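PDB 3I4G: SusD-like carbohydrate binding protein BF1063 from Bacteroides fragilis NCTC 9343, which probably binds carbohydrate at the outer membrane as a SusD-like protein. Local coordinates for residues D213-M225 and Y387-D401. Numbering follows the deposited sequence.
Sequences DWKSGAKAFHDIM and YAEVLLGYLECLVED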
ATOM      1  N   ASP A 213      -3.413  17.587  11.293  1.00 10.57           N
ATOM      2  CA  ASP A 213      -4.452  18.600  11.107  1.00  8.15           C
ATOM      3  C   ASP A 213      -5.702  17.775  10.826  1.00  9.55           C
ATOM      4  O   ASP A 213      -6.197  17.674   9.703  1.00 10.12           O
ATOM      5  CB  ASP A 213      -4.158  19.588   9.989  1.00  9.73           C
ATOM      6  CG  ASP A 213      -5.216  20.650   9.867  1.00 11.60           C
ATOM      7  OD1 ASP A 213      -6.235  20.578  10.586  1.00 12.82           O
ATOM      8  OD2 ASP A 213      -5.080  21.564   9.025  1.00 12.39           O
ATOM      9  N   TRP A 214      -6.201  17.190  11.902  1.00  9.59           N
ATOM     10  CA  TRP A 214      -7.323  16.281  11.801  1.00 10.05           C
ATOM     11  C   TRP A 214      -8.603  16.927  11.313  1.00 10.77           C
ATOM     12  O   TRP A 214      -9.391  16.321  10.584  1.00  9.68           O
ATOM     13  CB  TRP A 214      -7.535  15.605  13.162  1.00 10.40           C
ATOM     14  CG  TRP A 214      -6.306  14.923  13.706  1.00 10.71           C
ATOM     15  CD1 TRP A 214      -5.573  15.318  14.782  1.00 12.50           C
ATOM     16  CD2 TRP A 214      -5.690  13.724  13.220  1.00 10.40           C
ATOM     17  NE1 TRP A 214      -4.572  14.434  15.003  1.00 12.72           N
ATOM     18  CE2 TRP A 214      -4.607  13.450  14.068  1.00 11.98           C
ATOM     19  CE3 TRP A 214      -5.978  12.825  12.186  1.00 11.06           C
ATOM     20  CZ2 TRP A 214      -3.789  12.354  13.897  1.00 10.86           C
ATOM     21  CZ3 TRP A 214      -5.165  11.722  12.033  1.00 10.38           C
ATOM     22  CH2 TRP A 214      -4.100  11.492  12.909  1.00 11.25           C
ATOM     23  N   LYS A 215      -8.830  18.182  11.681  1.00  9.49           N
ATOM     24  CA  LYS A 215     -10.010  18.898  11.232  1.00  9.95           C
ATOM     25  C   LYS A 215     -10.006  19.050   9.727  1.00  9.70           C
ATOM     26  O   LYS A 215     -11.012  18.793   9.055  1.00 10.60           O
ATOM     27  CB  LYS A 215     -10.082  20.275  11.894  1.00 13.33           C
ATOM     28  CG  LYS A 215     -11.379  20.982  11.597  1.00 12.72           C
ATOM     29  CD  LYS A 215     -11.545  22.318  12.372  1.00 15.56           C
ATOM     30  CE  LYS A 215     -11.520  22.137  13.909  1.00 24.11           C
ATOM     31  NZ  LYS A 215     -12.589  21.222  14.519  1.00 21.69           N
ATOM     32  N   SER A 216      -8.868  19.441   9.166  1.00  9.99           N
ATOM     33  CA  SER A 216      -8.782  19.605   7.704  1.00 10.42           C
ATOM     34  C   SER A 216      -8.853  18.257   6.997  1.00  9.88           C
ATOM     35  O   SER A 216      -9.414  18.151   5.900  1.00 11.43           O
ATOM     36  CB  SER A 216      -7.505  20.340   7.301  1.00 10.32           C
ATOM     37  OG  SER A 216      -7.509  21.675   7.783  1.00 13.75           O
ATOM     38  N   GLY A 217      -8.303  17.207   7.616  1.00  9.76           N
ATOM     39  CA  GLY A 217      -8.350  15.888   7.012  1.00  9.38           C
ATOM     40  C   GLY A 217      -9.773  15.389   6.976  1.00 10.11           C
ATOM     41  O   GLY A 217     -10.195  14.819   5.975  1.00 10.80           O
ATOM     42  N   ALA A 218     -10.519  15.564   8.067  1.00  9.35           N
ATOM     43  CA  ALA A 218     -11.912  15.142   8.056  1.00 10.77           C
ATOM     44  C   ALA A 218     -12.658  15.838   6.927  1.00 11.29           C
ATOM     45  O   ALA A 218     -13.449  15.210   6.226  1.00 10.12           O
ATOM     46  CB  ALA A 218     -12.579  15.465   9.388  1.00 10.71           C
ATOM     47  N   LYS A 219     -12.415  17.129   6.736  1.00 10.02           N
ATOM     48  CA  LYS A 219     -13.085  17.868   5.678  1.00 10.27           C
ATOM     49  C   LYS A 219     -12.730  17.334   4.286  1.00 10.71           C
ATOM     50  O   LYS A 219     -13.610  17.227   3.453  1.00 10.86           O
ATOM     51  CB  LYS A 219     -12.848  19.407   5.791  1.00 11.80           C
ATOM     52  CG  LYS A 219     -13.543  20.152   4.623  1.00 16.97           C
ATOM     53  CD  LYS A 219     -13.544  21.655   4.702  1.00 22.74           C
ATOM     54  CE  LYS A 219     -14.518  22.242   3.640  1.00 27.22           C
ATOM     55  NZ  LYS A 219     -14.280  21.792   2.240  1.00 26.53           N
ATOM     56  N   ALA A 220     -11.461  17.035   4.020  1.00  9.99           N
ATOM     57  CA  ALA A 220     -11.064  16.504   2.724  1.00 10.05           C
ATOM     58  C   ALA A 220     -11.770  15.187   2.424  1.00  8.27           C
ATOM     59  O   ALA A 220     -12.338  15.002   1.353  1.00  9.52           O
ATOM     60  CB  ALA A 220      -9.529  16.333   2.660  1.00 10.43           C
ATOM     61  N   PHE A 221     -11.757  14.265   3.378  1.00  8.63           N
ATOM     62  CA  PHE A 221     -12.425  12.979   3.152  1.00  9.47           C
ATOM     63  C   PHE A 221     -13.948  13.172   3.059  1.00  9.48           C
ATOM     64  O   PHE A 221     -14.593  12.534   2.226  1.00  9.12           O
ATOM     65  CB  PHE A 221     -12.062  11.977   4.232  1.00  8.29           C
ATOM     66  CG  PHE A 221     -10.595  11.560   4.241  1.00  7.55           C
ATOM     67  CD1 PHE A 221      -9.986  11.063   3.118  1.00 10.88           C
ATOM     68  CD2 PHE A 221      -9.844  11.651   5.394  1.00  9.76           C
ATOM     69  CE1 PHE A 221      -8.655  10.659   3.152  1.00 10.30           C
ATOM     70  CE2 PHE A 221      -8.518  11.249   5.433  1.00  9.79           C
ATOM     71  CZ  PHE A 221      -7.920  10.756   4.318  1.00  9.32           C
ATOM     72  N   HIS A 222     -14.510  14.043   3.889  0.50  9.17           N
ATOM     73  CA  HIS A 222     -15.953  14.297   3.860  0.50  8.82           C
ATOM     74  C   HIS A 222     -16.380  14.956   2.542  0.50  9.70           C
ATOM     75  O   HIS A 222     -17.508  14.752   2.095  0.50 10.29           O
ATOM     76  CB  HIS A 222     -16.333  15.127   5.073  0.50  9.14           C
ATOM     77  CG  HIS A 222     -17.793  15.140   5.378  0.50  9.83           C
ATOM     78  ND1 HIS A 222     -18.607  14.027   5.257  0.50  7.16           N
ATOM     79  CD2 HIS A 222     -18.559  16.111   5.925  0.50  8.07           C
ATOM     80  CE1 HIS A 222     -19.833  14.352   5.634  0.50  9.26           C
ATOM     81  NE2 HIS A 222     -19.826  15.601   6.062  0.50 16.85           N
ATOM     82  N   ASP A 223     -15.492  15.729   1.912  1.00  8.90           N
ATOM     83  CA  ASP A 223     -15.776  16.316   0.597  1.00  8.82           C
ATOM     84  C   ASP A 223     -15.936  15.232  -0.452  1.00  9.98           C
ATOM     85  O   ASP A 223     -16.783  15.336  -1.323  1.00 10.86           O
ATOM     86  CB  ASP A 223     -14.671  17.285   0.145  1.00 10.83           C
ATOM     87  CG  ASP A 223     -14.665  18.617   0.886  1.00 13.90           C
ATOM     88  OD1 ASP A 223     -15.655  18.945   1.555  1.00 13.24           O
ATOM     89  OD2 ASP A 223     -13.641  19.360   0.743  1.00 18.39           O
ATOM     90  N   ILE A 224     -15.140  14.163  -0.359  1.00  9.04           N
ATOM     91  CA  ILE A 224     -15.291  13.030  -1.265  1.00  9.31           C
ATOM     92  C   ILE A 224     -16.662  12.381  -1.056  1.00  9.89           C
ATOM     93  O   ILE A 224     -17.403  12.041  -1.989  1.00  9.82           O
ATOM     94  CB  ILE A 224     -14.162  12.013  -1.056  1.00  8.31           C
ATOM     95  CG1 ILE A 224     -12.805  12.645  -1.383  1.00  9.05           C
ATOM     96  CG2 ILE A 224     -14.407  10.744  -1.889  1.00 10.20           C
ATOM     97  CD1 ILE A 224     -11.637  11.791  -0.955  1.00  9.27           C
HETATM   98  N   MSE A 225     -16.985  12.122   0.198  1.00  9.41           N
HETATM   99  CA  MSE A 225     -18.292  11.534   0.522  1.00 10.15           C
HETATM  100  C   MSE A 225     -19.457  12.390   0.012  1.00  8.89           C
HETATM  101  O   MSE A 225     -20.385  11.870  -0.608  1.00 10.63           O
HETATM  102  CB  MSE A 225     -18.378  11.318   2.031  1.00 10.10           C
HETATM  103  CG  MSE A 225     -17.323  10.385   2.616  1.00  9.01           C
HETATM  104 SE   MSE A 225     -17.117  10.485   4.502  0.75  8.82          SE
HETATM  105  CE  MSE A 225     -18.930   9.776   5.062  1.00 10.25           C
ATOM    106  N   TYR A 387     -12.465   3.897  -1.705  1.00  8.13           N
ATOM    107  CA  TYR A 387     -13.459   4.618  -0.885  1.00  8.31           C
ATOM    108  C   TYR A 387     -13.512   4.070   0.554  1.00  8.33           C
ATOM    109  O   TYR A 387     -13.794   4.802   1.473  1.00  8.93           O
ATOM    110  CB  TYR A 387     -14.836   4.578  -1.540  1.00  8.26           C
ATOM    111  CG  TYR A 387     -15.883   5.527  -0.973  1.00  9.14           C
ATOM    112  CD1 TYR A 387     -15.640   6.877  -0.893  1.00  8.38           C
ATOM    113  CD2 TYR A 387     -17.124   5.050  -0.565  1.00  8.32           C
ATOM    114  CE1 TYR A 387     -16.611   7.738  -0.429  1.00  9.58           C
ATOM    115  CE2 TYR A 387     -18.087   5.903  -0.097  1.00  8.72           C
ATOM    116  CZ  TYR A 387     -17.822   7.230  -0.037  1.00  9.52           C
ATOM    117  OH  TYR A 387     -18.810   8.114   0.399  1.00 10.16           O
ATOM    118  N   ALA A 388     -13.243   2.774   0.772  1.00  8.35           N
ATOM    119  CA  ALA A 388     -13.216   2.306   2.148  1.00  8.32           C
ATOM    120  C   ALA A 388     -12.175   3.036   2.981  1.00  8.26           C
ATOM    121  O   ALA A 388     -12.404   3.301   4.162  1.00  9.04           O
ATOM    122  CB  ALA A 388     -12.916   0.844   2.200  1.00  9.09           C
ATOM    123  N   GLU A 389     -11.022   3.376   2.398  1.00  8.79           N
ATOM    124  CA  GLU A 389     -10.021   4.135   3.145  1.00  7.73           C
ATOM    125  C   GLU A 389     -10.546   5.545   3.420  1.00  9.48           C
ATOM    126  O   GLU A 389     -10.299   6.117   4.485  1.00  9.90           O
ATOM    127  CB  GLU A 389      -8.699   4.219   2.388  1.00  8.52           C
ATOM    128  CG  GLU A 389      -7.674   5.024   3.203  1.00  8.47           C
ATOM    129  CD  GLU A 389      -6.378   5.346   2.494  1.00 10.30           C
ATOM    130  OE1 GLU A 389      -6.062   4.704   1.476  1.00 10.50           O
ATOM    131  OE2 GLU A 389      -5.658   6.265   2.977  1.00 11.74           O
ATOM    132  N   VAL A 390     -11.236   6.151   2.461  1.00  8.58           N
ATOM    133  CA  VAL A 390     -11.821   7.469   2.668  1.00  7.74           C
ATOM    134  C   VAL A 390     -12.787   7.479   3.848  1.00  8.19           C
ATOM    135  O   VAL A 390     -12.735   8.390   4.681  1.00  8.41           O
ATOM    136  CB  VAL A 390     -12.541   7.949   1.372  1.00  8.86           C
ATOM    137  CG1 VAL A 390     -13.340   9.224   1.593  1.00  9.61           C
ATOM    138  CG2 VAL A 390     -11.517   8.131   0.232  1.00 10.68           C
ATOM    139  N   LEU A 391     -13.664   6.479   3.912  1.00  8.73           N
ATOM    140  CA  LEU A 391     -14.634   6.402   5.007  1.00  7.88           C
ATOM    141  C   LEU A 391     -13.950   6.194   6.342  1.00  8.23           C
ATOM    142  O   LEU A 391     -14.269   6.869   7.329  1.00  8.42           O
ATOM    143  CB  LEU A 391     -15.640   5.276   4.759  1.00  7.30           C
ATOM    144  CG  LEU A 391     -16.538   5.406   3.549  1.00  7.74           C
ATOM    145  CD1 LEU A 391     -17.489   4.200   3.436  1.00  9.46           C
ATOM    146  CD2 LEU A 391     -17.348   6.710   3.597  1.00  9.41           C
ATOM    147  N   LEU A 392     -12.958   5.302   6.398  1.00  8.50           N
ATOM    148  CA  LEU A 392     -12.242   5.082   7.661  1.00  8.83           C
ATOM    149  C   LEU A 392     -11.354   6.271   8.010  1.00  8.63           C
ATOM    150  O   LEU A 392     -11.150   6.568   9.178  1.00  9.02           O
ATOM    151  CB  LEU A 392     -11.443   3.788   7.615  1.00  9.96           C
ATOM    152  CG  LEU A 392     -12.242   2.508   7.427  1.00  9.95           C
ATOM    153  CD1 LEU A 392     -11.339   1.298   7.202  1.00 10.94           C
ATOM    154  CD2 LEU A 392     -13.189   2.285   8.603  1.00 10.38           C
ATOM    155  N   GLY A 393     -10.824   6.936   7.004  1.00  8.82           N
ATOM    156  CA  GLY A 393     -10.020   8.118   7.245  1.00  9.94           C
ATOM    157  C   GLY A 393     -10.833   9.254   7.829  1.00  8.90           C
ATOM    158  O   GLY A 393     -10.378   9.970   8.734  1.00  9.02           O
ATOM    159  N   TYR A 394     -12.027   9.481   7.283  1.00  9.07           N
ATOM    160  CA  TYR A 394     -12.948  10.475   7.821  1.00  8.32           C
ATOM    161  C   TYR A 394     -13.210  10.211   9.300  1.00  8.41           C
ATOM    162  O   TYR A 394     -13.085  11.096  10.123  1.00  9.45           O
ATOM    163  CB  TYR A 394     -14.242  10.453   7.016  1.00  8.64           C
ATOM    164  CG  TYR A 394     -15.333  11.364   7.537  1.00  8.82           C
ATOM    165  CD1 TYR A 394     -15.124  12.723   7.722  1.00  8.84           C
ATOM    166  CD2 TYR A 394     -16.600  10.875   7.822  1.00 10.36           C
ATOM    167  CE1 TYR A 394     -16.117  13.529   8.196  1.00 10.89           C
ATOM    168  CE2 TYR A 394     -17.620  11.705   8.240  1.00  9.61           C
ATOM    169  CZ  TYR A 394     -17.361  13.020   8.449  1.00  9.38           C
ATOM    170  OH  TYR A 394     -18.392  13.827   8.883  1.00 14.35           O
ATOM    171  N   LEU A 395     -13.556   8.963   9.636  1.00  8.92           N
ATOM    172  CA  LEU A 395     -13.856   8.603  11.014  1.00  8.10           C
ATOM    173  C   LEU A 395     -12.613   8.789  11.894  1.00  8.35           C
ATOM    174  O   LEU A 395     -12.728   9.335  12.995  1.00  8.74           O
ATOM    175  CB  LEU A 395     -14.387   7.177  11.082  1.00  8.09           C
ATOM    176  CG  LEU A 395     -14.804   6.698  12.480  1.00  8.96           C
ATOM    177  CD1 LEU A 395     -15.858   7.615  13.118  1.00 10.76           C
ATOM    178  CD2 LEU A 395     -15.314   5.260  12.390  1.00 11.08           C
ATOM    179  N   GLU A 396     -11.444   8.338  11.459  1.00  9.16           N
ATOM    180  CA  GLU A 396     -10.222   8.528  12.239  1.00  8.36           C
ATOM    181  C   GLU A 396     -10.012  10.004  12.524  1.00  8.87           C
ATOM    182  O   GLU A 396      -9.694  10.389  13.648  1.00 10.33           O
ATOM    183  CB  GLU A 396      -9.006   7.936  11.522  1.00  8.28           C
ATOM    184  CG  GLU A 396      -7.685   8.184  12.234  1.00  9.94           C
ATOM    185  CD  GLU A 396      -6.464   7.615  11.565  1.00  9.75           C
ATOM    186  OE1 GLU A 396      -6.552   6.878  10.567  1.00 10.28           O
ATOM    187  OE2 GLU A 396      -5.384   7.926  12.111  1.00  9.85           O
ATOM    188  N   CYS A 397     -10.185  10.844  11.519  1.00  8.02           N
ATOM    189  CA  CYS A 397      -9.981  12.287  11.673  1.00  8.77           C
ATOM    190  C   CYS A 397     -10.982  12.887  12.656  1.00  9.94           C
ATOM    191  O   CYS A 397     -10.618  13.754  13.470  1.00  9.21           O
ATOM    192  CB  CYS A 397     -10.025  13.022  10.324  1.00  7.44           C
ATOM    193  SG  CYS A 397      -8.606  12.714   9.269  1.00 11.17           S
ATOM    194  N   LEU A 398     -12.244  12.484  12.581  1.00  8.68           N
ATOM    195  CA  LEU A 398     -13.242  13.013  13.533  1.00  8.74           C
ATOM    196  C   LEU A 398     -12.871  12.643  14.955  1.00 10.33           C
ATOM    197  O   LEU A 398     -12.970  13.476  15.868  1.00 10.06           O
ATOM    198  CB  LEU A 398     -14.635  12.472  13.245  1.00  9.05           C
ATOM    199  CG  LEU A 398     -15.308  12.910  11.956  1.00  9.15           C
ATOM    200  CD1 LEU A 398     -16.650  12.123  11.841  1.00 10.93           C
ATOM    201  CD2 LEU A 398     -15.554  14.415  11.900  1.00 10.09           C
ATOM    202  N   VAL A 399     -12.489  11.384  15.171  1.00  8.99           N
ATOM    203  CA  VAL A 399     -12.069  10.917  16.493  1.00 10.34           C
ATOM    204  C   VAL A 399     -10.876  11.721  17.011  1.00  9.08           C
ATOM    205  O   VAL A 399     -10.884  12.245  18.135  1.00 11.27           O
ATOM    206  CB  VAL A 399     -11.692   9.459  16.462  1.00 10.34           C
ATOM    207  CG1 VAL A 399     -10.968   9.025  17.781  1.00 15.14           C
ATOM    208  CG2 VAL A 399     -12.938   8.609  16.191  1.00 11.97           C
ATOM    209  N   GLU A 400      -9.889  11.938  16.166  1.00  9.98           N
ATOM    210  CA  GLU A 400      -8.673  12.649  16.601  1.00 10.99           C
ATOM    211  C   GLU A 400      -8.904  14.125  16.766  1.00 10.42           C
ATOM    212  O   GLU A 400      -8.201  14.787  17.555  1.00 12.89           O
ATOM    213  CB  GLU A 400      -7.535  12.402  15.606  1.00 10.67           C
ATOM    214  CG  GLU A 400      -7.057  10.990  15.512  1.00  9.54           C
ATOM    215  CD  GLU A 400      -6.352  10.476  16.740  1.00 14.72           C
ATOM    216  OE1 GLU A 400      -6.094  11.233  17.694  1.00 15.85           O
ATOM    217  OE2 GLU A 400      -6.080   9.261  16.780  1.00 15.52           O
ATOM    218  N   ASP A 401      -9.918  14.669  16.077  1.00 11.61           N
ATOM    219  CA  ASP A 401     -10.291  16.086  16.206  1.00 12.83           C
ATOM    220  C   ASP A 401     -11.298  16.309  17.336  1.00 13.59           C
ATOM    221  O   ASP A 401     -11.835  17.408  17.452  1.00 14.09           O
ATOM    222  CB  ASP A 401     -10.860  16.609  14.904  1.00 11.98           C
ATOM    223  CG  ASP A 401     -10.932  18.129  14.849  1.00 13.00           C
ATOM    224  OD1 ASP A 401      -9.970  18.791  15.321  1.00 15.81           O
ATOM    225  OD2 ASP A 401     -11.907  18.656  14.272  1.00 13.94           O
TER
HETATM  226  O   HOH W   1     -19.189   9.425  -2.581  1.00 12.94           O
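The W214 indole and the E400 side chain lie side by side, pointing the same way, with E400 against one face of the ring. The CB of E400 sits over the five-membered ring, 3.3 Å from its centroid, a CH-pi contact. The bent E400 chain (chi2 -68°) runs on beside the indole, and its carboxylate is paired with R437. In one of two modelled conformers, H222 makes an offset stack with Y394, with planes 7° apart and centroids separated by 4.5 Å. In that conformer both have CG anti to the backbone N, which sends the two rings out side by side, and the Y394 hydroxyl lies over the imidazole.

C397 and M225 pack as knobs into holes of the facing helix. C397 sits among W214, G217, A218 and F221; its SG meets the edges of both aromatic rings, 3.9 Å from W214 CE3 and 4.1 Å from F221 CE2. Selenomethionine M225 sits among Y387, V390, L391 and Y394, with SE 3.4 Å from Y394 CD2. F221 lies against the backbone of G393, where the missing side chain makes room for the ring.

One salt bridge closes the end near W214. K215 NZ reaches D401 OD2 at 2.7 Å on the syn side, and Q403 also bonds this oxygen.

The segments form an antiparallel helix pair (153°, axes 8.0 Å apart) of the helical, probably TPR-like, part of this SusD-family protein. Helix 197-211 packs on W214, I224 and C397, helix 407-412 touches M225 and Y394, and helix 433-447 covers L392, L395 and V399.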